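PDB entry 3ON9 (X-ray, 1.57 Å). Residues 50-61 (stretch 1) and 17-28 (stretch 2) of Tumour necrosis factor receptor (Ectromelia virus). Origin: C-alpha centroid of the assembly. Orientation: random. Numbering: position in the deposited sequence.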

# COMPACT_ATOMS: atom_id res chain seq x y z
N VAL A 50 11.07 9.04 0.51
CA VAL A 50 9.87 9.83 0.79
C VAL A 50 8.71 9.49 -0.15
O VAL A 50 8.89 9.33 -1.36
CB VAL A 50 10.15 11.36 0.84
CG1 VAL A 50 11.22 11.67 1.88
CG2 VAL A 50 10.57 11.88 -0.51
N PHE A 51 7.53 9.34 0.42
CA PHE A 51 6.36 9.05 -0.40
C PHE A 51 5.92 10.31 -1.13
O PHE A 51 5.74 11.36 -0.51
CB PHE A 51 5.24 8.46 0.45
CG PHE A 51 5.46 7.01 0.78
CD1 PHE A 51 5.00 6.02 -0.08
CD2 PHE A 51 6.18 6.64 1.90
CE1 PHE A 51 5.21 4.67 0.21
CE2 PHE A 51 6.40 5.30 2.20
CZ PHE A 51 5.93 4.31 1.34
N ILE A 52 5.76 10.20 -2.45
CA ILE A 52 5.51 11.35 -3.30
C ILE A 52 4.24 11.27 -4.12
O ILE A 52 3.79 12.29 -4.66
CB ILE A 52 6.67 11.60 -4.30
CG1 ILE A 52 6.88 10.38 -5.20
CG2 ILE A 52 7.96 12.00 -3.56
CD1 ILE A 52 7.95 10.60 -6.25
N GLY A 53 3.68 10.08 -4.26
CA GLY A 53 2.53 9.94 -5.13
C GLY A 53 1.61 8.84 -4.68
O GLY A 53 2.00 7.94 -3.94
N ASP A 54 0.36 8.92 -5.14
CA ASP A 54 -0.59 7.85 -4.89
C ASP A 54 -1.62 7.77 -6.00
O ASP A 54 -1.63 8.59 -6.90
CB ASP A 54 -1.26 7.98 -3.52
CG ASP A 54 -1.94 9.31 -3.30
OD1 ASP A 54 -2.31 9.99 -4.29
OD2 ASP A 54 -2.11 9.66 -2.12
N TYR A 55 -2.48 6.76 -5.92
CA TYR A 55 -3.48 6.58 -6.97
C TYR A 55 -4.61 5.70 -6.47
O TYR A 55 -4.45 4.98 -5.49
CB TYR A 55 -2.85 5.99 -8.24
CG TYR A 55 -2.14 4.67 -8.02
CD1 TYR A 55 -2.82 3.46 -8.17
CD2 TYR A 55 -0.80 4.63 -7.65
CE1 TYR A 55 -2.17 2.26 -7.98
CE2 TYR A 55 -0.15 3.43 -7.45
CZ TYR A 55 -0.84 2.24 -7.62
OH TYR A 55 -0.18 1.04 -7.41
N TYR A 56 -5.76 5.79 -7.14
CA TYR A 56 -6.94 5.00 -6.84
C TYR A 56 -7.76 5.01 -8.12
O TYR A 56 -8.23 6.06 -8.57
CB TYR A 56 -7.73 5.64 -5.67
CG TYR A 56 -9.07 5.00 -5.39
CD1 TYR A 56 -9.17 3.89 -4.56
CD2 TYR A 56 -10.24 5.51 -5.94
CE1 TYR A 56 -10.41 3.29 -4.30
CE2 TYR A 56 -11.47 4.92 -5.70
CZ TYR A 56 -11.54 3.82 -4.87
OH TYR A 56 -12.77 3.24 -4.61
N SER A 57 -7.89 3.85 -8.74
CA SER A 57 -8.49 3.76 -10.06
C SER A 57 -9.39 2.54 -10.12
O SER A 57 -9.04 1.46 -9.62
CB SER A 57 -7.39 3.68 -11.13
OG SER A 57 -7.94 3.76 -12.43
N VAL A 58 -10.56 2.70 -10.74
CA VAL A 58 -11.63 1.72 -10.65
C VAL A 58 -12.14 1.27 -12.02
O VAL A 58 -12.28 2.07 -12.95
CB VAL A 58 -12.83 2.29 -9.83
CG1 VAL A 58 -13.97 1.28 -9.81
CG2 VAL A 58 -12.39 2.65 -8.41
N VAL A 59 -12.40 -0.03 -12.14
CA VAL A 59 -13.10 -0.58 -13.29
C VAL A 59 -14.26 -1.36 -12.71
O VAL A 59 -14.06 -2.36 -12.02
CB VAL A 59 -12.21 -1.51 -14.11
CG1 VAL A 59 -13.03 -2.23 -15.19
CG2 VAL A 59 -11.06 -0.73 -14.72
N ASP A 60 -15.47 -0.88 -12.98
CA ASP A 60 -16.70 -1.37 -12.37
C ASP A 60 -16.63 -1.29 -10.84
O ASP A 60 -16.71 -0.20 -10.28
CB ASP A 60 -17.07 -2.76 -12.88
CG ASP A 60 -18.53 -3.11 -12.62
OD1 ASP A 60 -19.34 -2.21 -12.32
OD2 ASP A 60 -18.86 -4.31 -12.72
N LYS A 61 -16.48 -2.43 -10.17
CA LYS A 61 -16.41 -2.41 -8.71
C LYS A 61 -15.03 -2.83 -8.22
O LYS A 61 -14.85 -3.09 -7.03
CB LYS A 61 -17.48 -3.31 -8.10
CG LYS A 61 -18.91 -2.88 -8.38
CD LYS A 61 -19.88 -3.86 -7.73
CE LYS A 61 -21.31 -3.33 -7.74
NZ LYS A 61 -21.93 -3.46 -9.08
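Stretch 2 (17-28) PVNKTSCNSSIG

Stretch 2 (Pro17–Gly28) runs antiparallel to stretch 1: Val18 pairs with Lys61, Thr21 with Val58, Cys23 with Tyr56, Ser25 with Asp54 and Ile27 with Ile52. The spacing widens from 4.8 Å between the CA atoms of Val18 and Lys61 to 6.3 Å between the CA atoms of Thr21 and Val58 and 7.7 Å between the CA atoms of Ser25 and Asp54, so the backbones bond directly only at the first end, and beyond it the contacts fall largely to side chains and a water. Stretch 1 is a strand from Phe51 to Val59; stretch 2 is mostly extended loop, with Asn24–Ser26 in a strand. Pro17, preceded by a cis peptide bond, lays its CA 3.3 Å from Lys61 O in a CA-H...O contact. The same carbonyl accepts the hydrogen bond of Val18 N (N to Lys61 O, 2.8 Å, nearly straight at 164°). Val18 O faces back, 3.4 Å from Lys61 CA, and a water donates to both Val18 O and Asp60 O, 2.8 Å from each. The Val18 side chain packs CG2 to Val58 CG2 at 3.9 Å. Asn19 and Lys20 contribute little through their side chains, but Lys20 O accepts a hydrogen bond from Tyr56 OH (2.7 Å), tying the end of a largely buried ring to the loop backbone. Thr21 places CG2 4.0 Å from Val58 CB and its carbonyl O at the Tyr56 ring edge, 3.6 Å from CE2; a second water lies 2.8 Å from Thr21 O and 2.9 Å from Tyr56 O, within hydrogen-bonding reach of both. Ser22 points away. Cys23 turns toward the strand, SG 3.7 Å from Tyr56 CD2 and oblique to the ring. Asn24 is out of reach; Ser25 OG donates a short hydrogen bond to Asp54 OD2 (2.6 Å). Ser26 points away again, and Ile27 returns, its CD1 3.7 Å from Gly53 N and its CG2 3.6 Å from Phe51 O. Gly28 leaves the contact with backbone angles suited to glycine.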

# COMPACT_ATOMS: atom_id res chain seq x y z
N PRO A 17 -15.63 -5.43 -3.32
CA PRO A 17 -16.11 -4.46 -4.31
C PRO A 17 -16.04 -3.03 -3.77
O PRO A 17 -16.20 -2.82 -2.56
CB PRO A 17 -17.59 -4.82 -4.47
CG PRO A 17 -17.97 -5.48 -3.15
CD PRO A 17 -16.71 -5.84 -2.40
N VAL A 18 -15.82 -2.07 -4.65
CA VAL A 18 -15.96 -0.67 -4.27
C VAL A 18 -17.16 -0.06 -4.98
O VAL A 18 -17.52 -0.49 -6.09
CB VAL A 18 -14.68 0.18 -4.52
CG1 VAL A 18 -13.52 -0.36 -3.70
CG2 VAL A 18 -14.32 0.23 -6.00
N ASN A 19 -17.79 0.91 -4.33
CA ASN A 19 -18.98 1.55 -4.85
C ASN A 19 -18.74 3.01 -5.24
O ASN A 19 -19.62 3.65 -5.81
CB ASN A 19 -20.08 1.52 -3.80
CG ASN A 19 -20.46 0.11 -3.42
OD1 ASN A 19 -20.99 -0.64 -4.23
ND2 ASN A 19 -20.18 -0.25 -2.17
N LYS A 20 -17.56 3.53 -4.90
CA LYS A 20 -17.24 4.93 -5.14
C LYS A 20 -15.97 5.05 -5.96
O LYS A 20 -15.03 4.28 -5.78
CB LYS A 20 -17.02 5.67 -3.81
CG LYS A 20 -18.15 5.53 -2.80
CD LYS A 20 -19.45 6.06 -3.34
CE LYS A 20 -20.53 5.95 -2.28
NZ LYS A 20 -21.83 6.47 -2.78
N THR A 21 -15.95 6.03 -6.86
CA THR A 21 -14.78 6.27 -7.70
C THR A 21 -14.06 7.55 -7.29
O THR A 21 -12.86 7.68 -7.51
CB THR A 21 -15.15 6.30 -9.20
OG1 THR A 21 -16.09 7.35 -9.46
CG2 THR A 21 -15.76 4.96 -9.61
N SER A 22 -14.79 8.49 -6.70
CA SER A 22 -14.18 9.75 -6.30
C SER A 22 -13.43 9.62 -4.99
O SER A 22 -13.94 9.06 -4.02
CB SER A 22 -15.24 10.84 -6.18
OG SER A 22 -15.75 11.18 -7.46
N CYS A 23 -12.20 10.13 -4.97
CA CYS A 23 -11.38 10.04 -3.76
C CYS A 23 -10.67 11.35 -3.45
O CYS A 23 -10.57 12.25 -4.29
CB CYS A 23 -10.37 8.89 -3.87
SG CYS A 23 -9.24 8.96 -5.29
N ASN A 24 -10.14 11.42 -2.22
CA ASN A 24 -9.34 12.56 -1.79
C ASN A 24 -8.03 12.04 -1.20
O ASN A 24 -8.01 11.04 -0.47
CB ASN A 24 -10.09 13.37 -0.73
CG ASN A 24 -9.82 14.85 -0.85
OD1 ASN A 24 -10.03 15.42 -1.92
ND2 ASN A 24 -9.36 15.48 0.23
N SER A 25 -6.94 12.73 -1.52
CA SER A 25 -5.63 12.31 -1.05
C SER A 25 -4.95 13.36 -0.19
O SER A 25 -4.99 14.56 -0.49
CB SER A 25 -4.71 12.02 -2.25
OG SER A 25 -3.35 11.92 -1.82
N SER A 26 -4.29 12.90 0.87
CA SER A 26 -3.42 13.77 1.64
C SER A 26 -2.14 13.07 2.06
O SER A 26 -2.14 12.24 2.97
CB SER A 26 -4.14 14.32 2.88
OG SER A 26 -3.21 15.04 3.67
N ILE A 27 -1.04 13.43 1.40
CA ILE A 27 0.24 12.80 1.69
C ILE A 27 0.95 13.52 2.83
O ILE A 27 0.73 14.70 3.06
CB ILE A 27 1.11 12.71 0.41
CG1 ILE A 27 0.50 11.68 -0.56
CG2 ILE A 27 2.54 12.29 0.74
CD1 ILE A 27 1.24 11.53 -1.86
N GLY A 28 1.78 12.78 3.57
CA GLY A 28 2.49 13.34 4.70
C GLY A 28 2.96 12.21 5.59
O GLY A 28 3.07 11.06 5.15
O HOH W 1 -17.95 1.25 -8.21
O HOH W 2 -11.07 6.26 -9.15